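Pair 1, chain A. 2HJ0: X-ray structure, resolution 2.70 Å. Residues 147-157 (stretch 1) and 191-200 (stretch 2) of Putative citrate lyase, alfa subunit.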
# COMPACT_ATOMS: atom_id res chain seq x y z
N SER A 147 20.80 8.10 2.54
CA SER A 147 20.10 7.95 3.80
C SER A 147 18.87 7.08 3.52
O SER A 147 18.53 6.86 2.36
CB SER A 147 19.66 9.31 4.34
OG SER A 147 18.66 9.91 3.51
N HIS A 148 18.21 6.58 4.57
CA HIS A 148 17.01 5.77 4.32
C HIS A 148 16.02 6.57 3.47
O HIS A 148 15.39 6.02 2.57
CB HIS A 148 16.34 5.33 5.64
CG HIS A 148 17.18 4.39 6.44
ND1 HIS A 148 17.93 3.39 5.86
CD2 HIS A 148 17.37 4.28 7.78
CE1 HIS A 148 18.56 2.71 6.81
NE2 HIS A 148 18.23 3.23 7.98
N GLY A 149 15.89 7.86 3.76
CA GLY A 149 15.00 8.70 2.98
C GLY A 149 15.53 8.89 1.56
O GLY A 149 14.78 8.85 0.58
N GLY A 150 16.85 9.10 1.44
CA GLY A 150 17.45 9.29 0.13
C GLY A 150 17.21 8.11 -0.80
O GLY A 150 16.96 8.28 -1.99
N ARG A 151 17.31 6.90 -0.24
CA ARG A 151 17.09 5.70 -1.02
C ARG A 151 15.64 5.66 -1.48
O ARG A 151 15.34 5.35 -2.64
CB ARG A 151 17.40 4.46 -0.18
CG ARG A 151 17.14 3.14 -0.89
CD ARG A 151 17.47 1.98 0.02
NE ARG A 151 17.55 0.73 -0.72
CZ ARG A 151 16.51 0.02 -1.11
NH1 ARG A 151 15.27 0.43 -0.83
NH2 ARG A 151 16.70 -1.10 -1.79
N ALA A 152 14.74 5.97 -0.56
CA ALA A 152 13.33 5.99 -0.90
C ALA A 152 13.11 7.08 -1.95
O ALA A 152 12.39 6.87 -2.91
CB ALA A 152 12.49 6.24 0.35
N ARG A 153 13.73 8.25 -1.77
CA ARG A 153 13.57 9.33 -2.74
C ARG A 153 14.07 8.89 -4.12
O ARG A 153 13.36 9.03 -5.11
CB ARG A 153 14.35 10.58 -2.31
CG ARG A 153 14.17 11.75 -3.28
CD ARG A 153 15.50 12.45 -3.57
NE ARG A 153 16.40 11.62 -4.38
CZ ARG A 153 17.64 11.30 -4.02
NH1 ARG A 153 18.13 11.73 -2.87
NH2 ARG A 153 18.40 10.55 -4.81
N ALA A 154 15.29 8.36 -4.18
CA ALA A 154 15.86 7.91 -5.45
C ALA A 154 14.98 6.91 -6.18
O ALA A 154 14.70 7.07 -7.37
CB ALA A 154 17.23 7.32 -5.25
N ILE A 155 14.53 5.87 -5.47
CA ILE A 155 13.70 4.87 -6.10
C ILE A 155 12.40 5.46 -6.62
O ILE A 155 11.97 5.13 -7.72
CB ILE A 155 13.42 3.72 -5.12
CG1 ILE A 155 14.74 3.07 -4.72
CG2 ILE A 155 12.48 2.69 -5.75
CD1 ILE A 155 14.63 1.91 -3.76
N ALA A 156 11.80 6.37 -5.88
CA ALA A 156 10.55 6.97 -6.31
C ALA A 156 10.72 7.98 -7.45
O ALA A 156 9.84 8.12 -8.29
CB ALA A 156 9.86 7.63 -5.13
N THR A 157 11.85 8.68 -7.46
CA THR A 157 12.16 9.67 -8.48
C THR A 157 12.59 8.98 -9.77
O THR A 157 12.68 9.60 -10.82
CB THR A 157 13.29 10.57 -8.02
OG1 THR A 157 12.91 11.19 -6.79
CG2 THR A 157 13.56 11.65 -9.06
N GLY A 191 9.56 -2.29 6.66
CA GLY A 191 9.55 -0.97 6.04
C GLY A 191 10.54 -0.71 4.92
O GLY A 191 10.21 0.02 3.98
N TYR A 192 11.74 -1.26 5.00
CA TYR A 192 12.68 -1.00 3.93
C TYR A 192 12.33 -1.88 2.73
O TYR A 192 12.40 -1.43 1.59
CB TYR A 192 14.13 -1.24 4.39
CG TYR A 192 14.55 -0.38 5.56
CD1 TYR A 192 14.39 1.01 5.53
CD2 TYR A 192 15.04 -0.95 6.74
CE1 TYR A 192 14.69 1.81 6.65
CE2 TYR A 192 15.34 -0.18 7.87
CZ TYR A 192 15.16 1.20 7.82
OH TYR A 192 15.42 1.97 8.93
N ALA A 193 11.90 -3.12 2.96
CA ALA A 193 11.55 -3.99 1.85
C ALA A 193 10.25 -3.60 1.15
O ALA A 193 10.10 -3.80 -0.06
CB ALA A 193 11.45 -5.43 2.32
N MSE A 194 9.32 -3.02 1.90
CA MSE A 194 8.03 -2.63 1.33
C MSE A 194 8.14 -1.66 0.17
O MSE A 194 7.31 -1.68 -0.74
CB MSE A 194 7.12 -2.03 2.41
CG MSE A 194 6.45 -3.08 3.29
SE MSE A 194 5.75 -2.36 4.95
CE MSE A 194 3.88 -2.21 4.48
N ILE A 195 9.15 -0.80 0.20
CA ILE A 195 9.30 0.14 -0.89
C ILE A 195 9.86 -0.57 -2.11
O ILE A 195 9.48 -0.27 -3.23
CB ILE A 195 10.19 1.30 -0.48
CG1 ILE A 195 10.41 2.22 -1.66
CG2 ILE A 195 11.51 0.78 0.05
CD1 ILE A 195 11.20 3.44 -1.29
N ASP A 196 10.75 -1.52 -1.89
CA ASP A 196 11.32 -2.28 -3.00
C ASP A 196 10.23 -2.97 -3.77
O ASP A 196 10.14 -2.84 -4.98
CB ASP A 196 12.28 -3.34 -2.49
CG ASP A 196 13.59 -2.75 -2.03
OD1 ASP A 196 13.57 -1.78 -1.26
OD2 ASP A 196 14.65 -3.27 -2.45
N ALA A 197 9.39 -3.72 -3.08
CA ALA A 197 8.34 -4.47 -3.75
C ALA A 197 7.33 -3.59 -4.43
O ALA A 197 6.55 -4.05 -5.25
CB ALA A 197 7.64 -5.38 -2.75
N LYS A 198 7.34 -2.32 -4.08
CA LYS A 198 6.39 -1.38 -4.66
C LYS A 198 6.90 -0.73 -5.95
O LYS A 198 6.12 -0.43 -6.85
CB LYS A 198 6.08 -0.33 -3.60
CG LYS A 198 5.10 0.75 -4.00
CD LYS A 198 4.74 1.59 -2.76
CE LYS A 198 4.16 0.70 -1.63
NZ LYS A 198 3.81 1.42 -0.35
N TYR A 199 8.21 -0.54 -6.06
CA TYR A 199 8.76 0.09 -7.25
C TYR A 199 9.59 -0.80 -8.17
O TYR A 199 9.86 -0.43 -9.31
CB TYR A 199 9.59 1.29 -6.83
CG TYR A 199 8.76 2.39 -6.26
CD1 TYR A 199 8.01 3.23 -7.09
CD2 TYR A 199 8.69 2.58 -4.88
CE1 TYR A 199 7.21 4.25 -6.55
CE2 TYR A 199 7.91 3.59 -4.33
CZ TYR A 199 7.17 4.42 -5.17
OH TYR A 199 6.39 5.42 -4.62
N ALA A 200 10.01 -1.96 -7.68
CA ALA A 200 10.82 -2.87 -8.47
C ALA A 200 10.00 -3.48 -9.61
O ALA A 200 8.78 -3.64 -9.49
CB ALA A 200 11.39 -3.98 -7.58

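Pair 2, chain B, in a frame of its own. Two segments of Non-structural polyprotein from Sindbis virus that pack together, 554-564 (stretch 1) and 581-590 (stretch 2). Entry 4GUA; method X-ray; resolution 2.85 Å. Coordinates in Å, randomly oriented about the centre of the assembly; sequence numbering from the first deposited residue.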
# COMPACT_ATOMS: atom_id res chain seq x y z
N LYS B 554 -8.57 -14.86 6.55
CA LYS B 554 -7.44 -15.15 7.42
C LYS B 554 -6.72 -16.38 6.92
O LYS B 554 -5.49 -16.42 6.85
CB LYS B 554 -7.91 -15.40 8.85
CG LYS B 554 -8.09 -14.16 9.68
CD LYS B 554 -9.10 -14.40 10.80
CE LYS B 554 -8.57 -15.31 11.90
NZ LYS B 554 -8.77 -14.69 13.25
N ASP B 555 -7.51 -17.39 6.57
CA ASP B 555 -6.97 -18.68 6.16
C ASP B 555 -6.23 -18.58 4.83
O ASP B 555 -5.13 -19.11 4.70
CB ASP B 555 -8.09 -19.72 6.10
CG ASP B 555 -8.62 -20.08 7.49
OD1 ASP B 555 -7.98 -19.72 8.50
OD2 ASP B 555 -9.68 -20.75 7.57
N MET B 556 -6.81 -17.88 3.86
CA MET B 556 -6.14 -17.62 2.58
C MET B 556 -4.80 -16.94 2.84
O MET B 556 -3.78 -17.26 2.22
CB MET B 556 -6.96 -16.68 1.71
CG MET B 556 -8.28 -17.21 1.24
SD MET B 556 -9.18 -15.88 0.44
CE MET B 556 -8.27 -15.72 -1.09
N ALA B 557 -4.83 -15.95 3.73
CA ALA B 557 -3.63 -15.20 4.07
C ALA B 557 -2.55 -16.12 4.63
O ALA B 557 -1.38 -16.05 4.23
CB ALA B 557 -3.99 -14.11 5.09
N GLU B 558 -2.95 -17.00 5.53
CA GLU B 558 -2.01 -17.88 6.20
C GLU B 558 -1.43 -18.86 5.21
O GLU B 558 -0.25 -19.18 5.28
CB GLU B 558 -2.70 -18.62 7.35
CG GLU B 558 -1.78 -19.51 8.16
CD GLU B 558 -2.43 -20.01 9.43
OE1 GLU B 558 -3.65 -19.80 9.61
OE2 GLU B 558 -1.72 -20.62 10.26
N ILE B 559 -2.25 -19.31 4.27
CA ILE B 559 -1.82 -20.28 3.28
C ILE B 559 -0.74 -19.62 2.41
O ILE B 559 0.26 -20.24 2.06
CB ILE B 559 -3.00 -20.78 2.40
CG1 ILE B 559 -3.91 -21.69 3.23
CG2 ILE B 559 -2.49 -21.54 1.18
CD1 ILE B 559 -5.16 -22.16 2.49
N LYS B 560 -0.94 -18.34 2.09
CA LYS B 560 0.03 -17.57 1.34
C LYS B 560 1.32 -17.36 2.13
O LYS B 560 2.41 -17.29 1.56
CB LYS B 560 -0.57 -16.22 0.97
CG LYS B 560 0.07 -15.47 -0.20
CD LYS B 560 1.04 -16.29 -1.05
CE LYS B 560 1.87 -15.37 -1.92
NZ LYS B 560 1.01 -14.52 -2.79
N VAL B 561 1.21 -17.26 3.44
CA VAL B 561 2.40 -17.15 4.27
C VAL B 561 3.19 -18.45 4.24
O VAL B 561 4.42 -18.43 4.15
CB VAL B 561 2.04 -16.77 5.72
CG1 VAL B 561 3.23 -16.90 6.65
CG2 VAL B 561 1.49 -15.35 5.76
N LEU B 562 2.48 -19.58 4.29
CA LEU B 562 3.11 -20.91 4.32
C LEU B 562 3.70 -21.32 2.97
O LEU B 562 4.62 -22.13 2.91
CB LEU B 562 2.08 -21.96 4.74
CG LEU B 562 1.45 -21.78 6.12
CD1 LEU B 562 0.23 -22.69 6.27
CD2 LEU B 562 2.46 -22.03 7.22
N PHE B 563 3.13 -20.78 1.90
CA PHE B 563 3.54 -21.12 0.56
C PHE B 563 3.73 -19.84 -0.24
O PHE B 563 2.85 -19.43 -0.99
CB PHE B 563 2.50 -22.02 -0.11
CG PHE B 563 2.27 -23.32 0.62
CD1 PHE B 563 1.42 -23.37 1.71
CD2 PHE B 563 2.90 -24.48 0.21
CE1 PHE B 563 1.21 -24.56 2.38
CE2 PHE B 563 2.69 -25.67 0.88
CZ PHE B 563 1.84 -25.70 1.97
N PRO B 564 4.89 -19.18 -0.05
CA PRO B 564 5.21 -17.89 -0.67
C PRO B 564 5.08 -17.90 -2.19
O PRO B 564 4.85 -16.85 -2.79
CB PRO B 564 6.65 -17.66 -0.25
CG PRO B 564 6.79 -18.39 1.03
CD PRO B 564 5.93 -19.61 0.89
N THR B 581 -9.17 -28.67 5.81
CA THR B 581 -9.00 -27.65 6.82
C THR B 581 -7.60 -27.02 6.81
O THR B 581 -6.89 -27.07 5.80
CB THR B 581 -9.31 -28.22 8.24
OG1 THR B 581 -9.42 -27.15 9.19
CG2 THR B 581 -8.23 -29.23 8.69
N MET B 582 -7.19 -26.50 7.96
CA MET B 582 -5.95 -25.75 8.09
C MET B 582 -4.84 -26.55 8.73
O MET B 582 -3.75 -26.64 8.17
CB MET B 582 -6.19 -24.44 8.85
CG MET B 582 -6.83 -23.33 8.00
SD MET B 582 -5.92 -22.87 6.50
CE MET B 582 -4.40 -22.23 7.20
N GLU B 583 -5.09 -27.11 9.91
CA GLU B 583 -4.06 -27.86 10.63
C GLU B 583 -3.30 -28.78 9.68
O GLU B 583 -2.08 -28.91 9.78
CB GLU B 583 -4.68 -28.73 11.72
CG GLU B 583 -5.91 -29.52 11.29
CD GLU B 583 -6.04 -30.86 12.01
OE1 GLU B 583 -5.78 -30.93 13.23
OE2 GLU B 583 -6.38 -31.86 11.34
N ALA B 584 -4.02 -29.42 8.76
CA ALA B 584 -3.40 -30.37 7.83
C ALA B 584 -2.42 -29.66 6.91
O ALA B 584 -1.33 -30.16 6.65
CB ALA B 584 -4.46 -31.07 7.02
N ILE B 585 -2.82 -28.50 6.41
CA ILE B 585 -1.98 -27.70 5.52
C ILE B 585 -0.77 -27.16 6.27
O ILE B 585 0.31 -27.00 5.70
CB ILE B 585 -2.76 -26.54 4.88
CG1 ILE B 585 -3.94 -27.09 4.08
CG2 ILE B 585 -1.85 -25.70 4.00
CD1 ILE B 585 -4.21 -26.36 2.79
N ARG B 586 -0.95 -26.88 7.55
CA ARG B 586 0.15 -26.39 8.37
C ARG B 586 1.18 -27.50 8.55
O ARG B 586 2.38 -27.23 8.61
CB ARG B 586 -0.36 -25.89 9.72
CG ARG B 586 -1.29 -24.70 9.63
CD ARG B 586 -1.75 -24.26 11.01
NE ARG B 586 -2.70 -23.15 10.94
CZ ARG B 586 -3.93 -23.16 11.45
NH1 ARG B 586 -4.40 -24.21 12.11
NH2 ARG B 586 -4.70 -22.09 11.32
N GLU B 587 0.70 -28.74 8.67
CA GLU B 587 1.58 -29.91 8.67
C GLU B 587 2.28 -30.08 7.32
O GLU B 587 3.46 -30.41 7.26
CB GLU B 587 0.81 -31.18 9.02
CG GLU B 587 1.41 -31.95 10.19
CD GLU B 587 0.52 -31.94 11.42
OE1 GLU B 587 0.71 -31.07 12.29
OE2 GLU B 587 -0.39 -32.80 11.51
N LYS B 588 1.55 -29.83 6.24
CA LYS B 588 2.11 -29.89 4.89
C LYS B 588 3.28 -28.91 4.75
O LYS B 588 4.14 -29.06 3.88
CB LYS B 588 1.00 -29.63 3.85
CG LYS B 588 1.42 -29.55 2.37
CD LYS B 588 2.45 -30.58 1.90
CE LYS B 588 2.53 -30.61 0.37
NZ LYS B 588 3.93 -30.66 -0.13
N CYS B 589 3.33 -27.91 5.62
CA CYS B 589 4.43 -26.95 5.63
C CYS B 589 5.56 -27.38 6.57
O CYS B 589 5.32 -27.66 7.74
CB CYS B 589 3.92 -25.56 6.02
SG CYS B 589 5.22 -24.31 6.06
N PRO B 590 6.79 -27.43 6.05
CA PRO B 590 7.96 -27.95 6.79
C PRO B 590 8.37 -27.19 8.04
O PRO B 590 9.15 -27.74 8.82
CB PRO B 590 9.10 -27.85 5.77
CG PRO B 590 8.45 -27.70 4.45
CD PRO B 590 7.16 -27.01 4.69

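Pair 1 and pair 2 each bring together two helical segments that run side by side in nearly the same direction. The helix axes approach to 10.5 Å with an angle of 7° in pair 1, and to 10.4 Å with an angle of 11° in pair 2. Fourteen central residues superpose with an RMSD of 0.5 Å over N, CA and C. The register is correspondingly similar: A152(A) lies opposite I195(A), with their CA atoms 7.1 Å apart, and the matching I559(B) lies opposite I585(B), with their CA atoms 7.8 Å apart.

The clearest common feature is a salt bridge formed with its charges exchanged. R151(A) falls on E558(B), and D196(A) on R586(B). In pair 1 the arginine belongs to the first stretch: NH1 of R151(A) donates to OD1 of D196(A) at 2.8 Å and NH2 of R151(A) to OD2 of D196(A) at 3.1 Å, with a further weak bond from NH2 of R151(A) to OD1 of D196(A) at 3.2 Å. In pair 2 the arginine comes from the second stretch, and NE of R586(B) meets OE2 of E558(B) at 2.8 Å while NH2 of R586(B) meets OE1 of E558(B) at 3.0 Å. Both carboxylates are thus gripped through both oxygens, but pair 1 uses the two terminal nitrogens of the guanidinium and pair 2 its NE side. At the first-stretch position CA-to-CB points toward the partner in both pairs; at the second it points sideways, and the end of the side chain comes nearer.

Next to this bridge, the apolar contact is built from different side chains. I195(A) and I585(B) match, yet their rotamers differ, with chi1 t in the former and m in the latter. In pair 1 the isoleucine reaches onto a small residue, CD1 of I195(A) lying 3.5 Å from CB of A152(A). In pair 2 the alanine position is taken by I559(B), whose CD1 is 4.3 Å from CD1 of I585(B), while CG2 of I585(B) also packs against CE1 of F563(B) at 3.6 Å.

Toward the C-terminal end, bulk changes sides. Pair 1 places the aromatic residue on the second stretch: CB of Y199(A) is 3.4 Å from CG2 of I155(A), and the Y199(A) ring has CA of A156(A) over one face. In pair 2 the tyrosine position holds the smaller C589(B), whose SG contacts CD2 of L562(B) at 3.8 Å, and F563(B) stands where pair 1 has A156(A). The large ring is therefore supplied by opposite stretches.

At the other end, H148(A) and Y192(A) form an oblique aromatic pair, with centroids 4.4 Å apart and planes at 35°. Their counterparts, D555(B) and M582(B), involve no aromatic ring; the flexible methionine instead spreads along the first helix, its CG 3.7 Å from CG of D555(B) and its SD 4.0 Å from CG1 of I559(B).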